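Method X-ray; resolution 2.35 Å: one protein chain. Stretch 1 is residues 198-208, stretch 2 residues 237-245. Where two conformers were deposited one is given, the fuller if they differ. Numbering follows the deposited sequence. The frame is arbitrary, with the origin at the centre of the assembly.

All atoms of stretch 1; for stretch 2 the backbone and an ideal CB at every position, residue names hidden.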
# COMPACT_ATOMS: atom_id res chain seq x y z
N HIS A 198 9.63 -13.19 -7.41
CA HIS A 198 10.74 -13.33 -6.46
C HIS A 198 10.53 -12.45 -5.19
O HIS A 198 11.35 -12.51 -4.27
CB HIS A 198 12.07 -12.98 -7.15
CG HIS A 198 12.12 -11.59 -7.72
ND1 HIS A 198 11.24 -11.19 -8.72
CD2 HIS A 198 12.96 -10.57 -7.43
CE1 HIS A 198 11.57 -9.94 -9.00
NE2 HIS A 198 12.59 -9.52 -8.25
N TYR A 199 9.43 -11.66 -5.16
CA TYR A 199 9.09 -10.78 -4.03
C TYR A 199 9.17 -11.51 -2.67
O TYR A 199 9.93 -11.06 -1.83
CB TYR A 199 7.70 -10.10 -4.23
CG TYR A 199 7.22 -9.32 -3.02
CD1 TYR A 199 6.60 -9.97 -1.95
CD2 TYR A 199 7.41 -7.95 -2.93
CE1 TYR A 199 6.21 -9.27 -0.81
CE2 TYR A 199 7.00 -7.23 -1.80
CZ TYR A 199 6.42 -7.90 -0.74
OH TYR A 199 6.01 -7.21 0.38
N PRO A 200 8.48 -12.68 -2.46
CA PRO A 200 8.56 -13.36 -1.15
C PRO A 200 9.97 -13.71 -0.68
O PRO A 200 10.25 -13.62 0.52
CB PRO A 200 7.70 -14.60 -1.36
CG PRO A 200 6.73 -14.20 -2.38
CD PRO A 200 7.50 -13.35 -3.33
N GLN A 201 10.86 -14.08 -1.61
CA GLN A 201 12.23 -14.42 -1.26
C GLN A 201 13.08 -13.19 -1.00
O GLN A 201 13.97 -13.23 -0.14
CB GLN A 201 12.86 -15.36 -2.32
CG GLN A 201 12.31 -16.79 -2.26
CD GLN A 201 12.48 -17.44 -0.91
OE1 GLN A 201 13.56 -17.45 -0.31
NE2 GLN A 201 11.42 -18.04 -0.42
N VAL A 202 12.78 -12.07 -1.69
CA VAL A 202 13.43 -10.77 -1.41
C VAL A 202 13.00 -10.32 0.00
O VAL A 202 13.83 -9.94 0.81
CB VAL A 202 13.09 -9.69 -2.49
CG1 VAL A 202 13.61 -8.30 -2.06
CG2 VAL A 202 13.65 -10.08 -3.86
N LEU A 203 11.70 -10.46 0.32
CA LEU A 203 11.19 -10.10 1.65
C LEU A 203 11.80 -10.98 2.76
O LEU A 203 12.24 -10.46 3.77
CB LEU A 203 9.64 -10.15 1.68
CG LEU A 203 8.98 -9.99 3.07
CD1 LEU A 203 9.34 -8.66 3.71
CD2 LEU A 203 7.45 -10.16 2.98
N LEU A 204 11.85 -12.31 2.55
CA LEU A 204 12.45 -13.22 3.53
C LEU A 204 13.92 -12.84 3.79
O LEU A 204 14.34 -12.79 4.94
CB LEU A 204 12.34 -14.69 3.08
CG LEU A 204 13.05 -15.73 3.97
CD1 LEU A 204 12.55 -15.67 5.42
CD2 LEU A 204 12.90 -17.11 3.41
N ASN A 205 14.67 -12.53 2.74
CA ASN A 205 16.07 -12.14 2.88
C ASN A 205 16.23 -10.84 3.68
O ASN A 205 17.12 -10.74 4.53
CB ASN A 205 16.72 -12.02 1.51
CG ASN A 205 18.20 -11.86 1.59
OD1 ASN A 205 18.91 -12.75 2.07
ND2 ASN A 205 18.69 -10.70 1.17
N ASN A 206 15.33 -9.86 3.45
CA ASN A 206 15.31 -8.61 4.21
C ASN A 206 14.95 -8.83 5.68
O ASN A 206 15.48 -8.12 6.54
CB ASN A 206 14.33 -7.61 3.57
CG ASN A 206 14.87 -6.87 2.36
OD1 ASN A 206 14.16 -6.13 1.70
ND2 ASN A 206 16.13 -7.08 2.03
N LEU A 207 14.03 -9.79 5.98
CA LEU A 207 13.65 -10.08 7.38
C LEU A 207 14.83 -10.72 8.15
O LEU A 207 15.05 -10.39 9.31
CB LEU A 207 12.39 -10.98 7.47
CG LEU A 207 11.07 -10.34 6.99
CD1 LEU A 207 9.96 -11.35 6.94
CD2 LEU A 207 10.67 -9.18 7.87
N ARG A 208 15.60 -11.59 7.47
CA ARG A 208 16.79 -12.22 8.06
C ARG A 208 17.85 -11.17 8.39
O ARG A 208 18.55 -11.28 9.39
CB ARG A 208 17.38 -13.26 7.09
CG ARG A 208 16.49 -14.48 6.86
CD ARG A 208 17.01 -15.34 5.72
NE ARG A 208 18.11 -16.20 6.16
CZ ARG A 208 19.39 -15.98 5.86
NH1 ARG A 208 19.73 -14.96 5.09
NH2 ARG A 208 20.33 -16.80 6.32
N UNK A 237 -0.65 -17.43 2.21
CA UNK A 237 -0.02 -17.42 0.88
C UNK A 237 1.43 -16.91 0.93
O UNK A 237 2.33 -17.62 0.45
CB UNK A 237 -0.84 -16.55 -0.08
N UNK A 238 1.68 -15.70 1.52
CA UNK A 238 3.03 -15.16 1.58
C UNK A 238 3.98 -16.04 2.42
O UNK A 238 5.09 -16.30 1.99
CB UNK A 238 2.99 -13.74 2.15
N UNK A 239 3.50 -16.56 3.56
CA UNK A 239 4.30 -17.47 4.42
C UNK A 239 4.66 -18.76 3.66
O UNK A 239 5.81 -19.23 3.73
CB UNK A 239 3.53 -17.82 5.70
N UNK A 240 3.71 -19.31 2.90
CA UNK A 240 3.96 -20.50 2.08
C UNK A 240 4.97 -20.16 0.97
O UNK A 240 5.95 -20.87 0.82
CB UNK A 240 2.66 -21.03 1.48
N UNK A 241 4.77 -19.01 0.27
CA UNK A 241 5.70 -18.54 -0.77
C UNK A 241 7.12 -18.32 -0.21
O UNK A 241 8.11 -18.53 -0.90
CB UNK A 241 5.18 -17.24 -1.39
N UNK A 242 7.19 -17.90 1.05
CA UNK A 242 8.47 -17.65 1.71
C UNK A 242 9.10 -18.95 2.23
O UNK A 242 10.32 -19.05 2.32
CB UNK A 242 8.28 -16.66 2.86
N UNK A 243 8.26 -19.90 2.64
CA UNK A 243 8.72 -21.14 3.25
C UNK A 243 8.98 -20.99 4.74
O UNK A 243 9.93 -21.57 5.26
CB UNK A 243 9.99 -21.63 2.55
N UNK A 244 8.18 -20.17 5.42
CA UNK A 244 8.29 -19.95 6.86
C UNK A 244 6.99 -20.36 7.57
O UNK A 244 5.93 -20.44 6.94
CB UNK A 244 8.62 -18.48 7.15
N UNK A 245 7.07 -20.62 8.89
CA UNK A 245 5.90 -21.03 9.68
C UNK A 245 4.89 -19.91 9.81
O UNK A 245 5.28 -18.75 10.03
CB UNK A 245 6.33 -21.50 11.07

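The helix of residues 199-208 crosses the helical part of the second stretch at 81°, with the axes 8.8 Å apart at closest approach. So steep a crossing confines the contact to a small patch, and the positions near it deserve the most attention.

Position 237 is helical, with CA-to-CB pointing sideways and nothing of stretch 1 within 5.5 Å of the ideal CB; many residues would suit. It is Phe237, whose ring comes no closer to stretch 1 than 5.9 Å, from CE2 to Pro200 CG.

At 238 the bond is again sideways and the CB has no close neighbour, but Tyr199, Pro200 and Leu203 present apolar surface farther out. A side chain of medium length and apolar character, such as leucine, isoleucine or methionine, could reach it. The residue is Ile238. Its CD1 lies 3.7 Å from Pro200 CG and 3.9 Å from Tyr199 CE1, where it meets the edge of the tyrosine ring.

Position 239 points away and 240 is out of reach, so stretch 1 dictates neither; they are Ala239 and Gln240.

At 241 CA-to-CB points toward stretch 1, and the ideal CB is already 3.6 Å from Pro200 CG. The proline ring favours aliphatic carbon close to the backbone, while the rest of the chain could be polar if it turned aside. Gln241 fits: its CB packs on Pro200 CG at 3.6 Å, and its amide makes a weak hydrogen bond to Gln240, NE2 to OE1, 3.2 Å.

Position 242 belongs to the nearest CA pair of the two stretches, its CA 5.2 Å from Pro200 CA. Its bond points sideways, past Pro200 and Leu204 and beside a hollow that Leu203 and Leu207 help to line. A long, flexible apolar chain suits this place; leucine might fill part of it. Met242, present as selenomethionine, enters as a knob among these four residues: CG lies 3.9 Å from Pro200 CB, and SE 4.0 Å from Leu203 CD2. Its backbone contributes too, since Gln201 NE2 donates a hydrogen bond to Met242 O at 3.1 Å and a weak one to Gln241 O at 3.4 Å.

At 243 the backbone leaves helical geometry with phi 84°, which by itself favours glycine, although asparagine is often tolerated. Gly243 is found.

Position 244 is extended and points toward stretch 1, its ideal CB 5.1 Å from Leu204 CD1. Valine, isoleucine or leucine could meet that methyl; Ile244 does so, its CG2 3.7 Å from Leu204 CD1.

Position 245 is out of reach and unconstrained by stretch 1; it is Glu245.

Stretch 2 237-245: FIAQQMGIE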
# COMPACT_ATOMS: atom_id res chain seq x y z
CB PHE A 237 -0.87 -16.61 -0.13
CG PHE A 237 -0.21 -16.32 -1.46
CD1 PHE A 237 -0.08 -17.32 -2.43
CD2 PHE A 237 0.29 -15.05 -1.75
CE1 PHE A 237 0.54 -17.05 -3.66
CE2 PHE A 237 0.92 -14.79 -2.98
CZ PHE A 237 1.03 -15.79 -3.93
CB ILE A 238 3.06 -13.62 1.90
CG1 ILE A 238 4.37 -12.96 1.42
CG2 ILE A 238 2.76 -13.31 3.35
CD1 ILE A 238 4.39 -12.63 -0.05
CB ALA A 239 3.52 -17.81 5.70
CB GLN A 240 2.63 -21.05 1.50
CG GLN A 240 2.76 -22.42 0.82
CD GLN A 240 3.11 -22.30 -0.65
OE1 GLN A 240 2.63 -21.40 -1.36
NE2 GLN A 240 3.95 -23.21 -1.13
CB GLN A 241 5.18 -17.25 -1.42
CG GLN A 241 4.04 -17.45 -2.42
CD GLN A 241 4.43 -18.39 -3.54
OE1 GLN A 241 5.44 -18.20 -4.24
NE2 GLN A 241 3.66 -19.45 -3.69
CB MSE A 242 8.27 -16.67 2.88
CG MSE A 242 8.15 -15.22 2.45
SE MSE A 242 8.06 -13.97 3.97
CE MSE A 242 6.31 -14.10 4.33
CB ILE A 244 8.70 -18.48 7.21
CG1 ILE A 244 7.56 -17.45 6.81
CG2 ILE A 244 10.06 -18.12 6.60
CD1 ILE A 244 7.77 -16.04 7.31
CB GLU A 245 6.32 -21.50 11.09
CG GLU A 245 7.11 -22.79 11.09
CD GLU A 245 6.36 -24.03 10.62
OE1 GLU A 245 5.10 -24.03 10.67
OE2 GLU A 245 7.03 -25.01 10.22
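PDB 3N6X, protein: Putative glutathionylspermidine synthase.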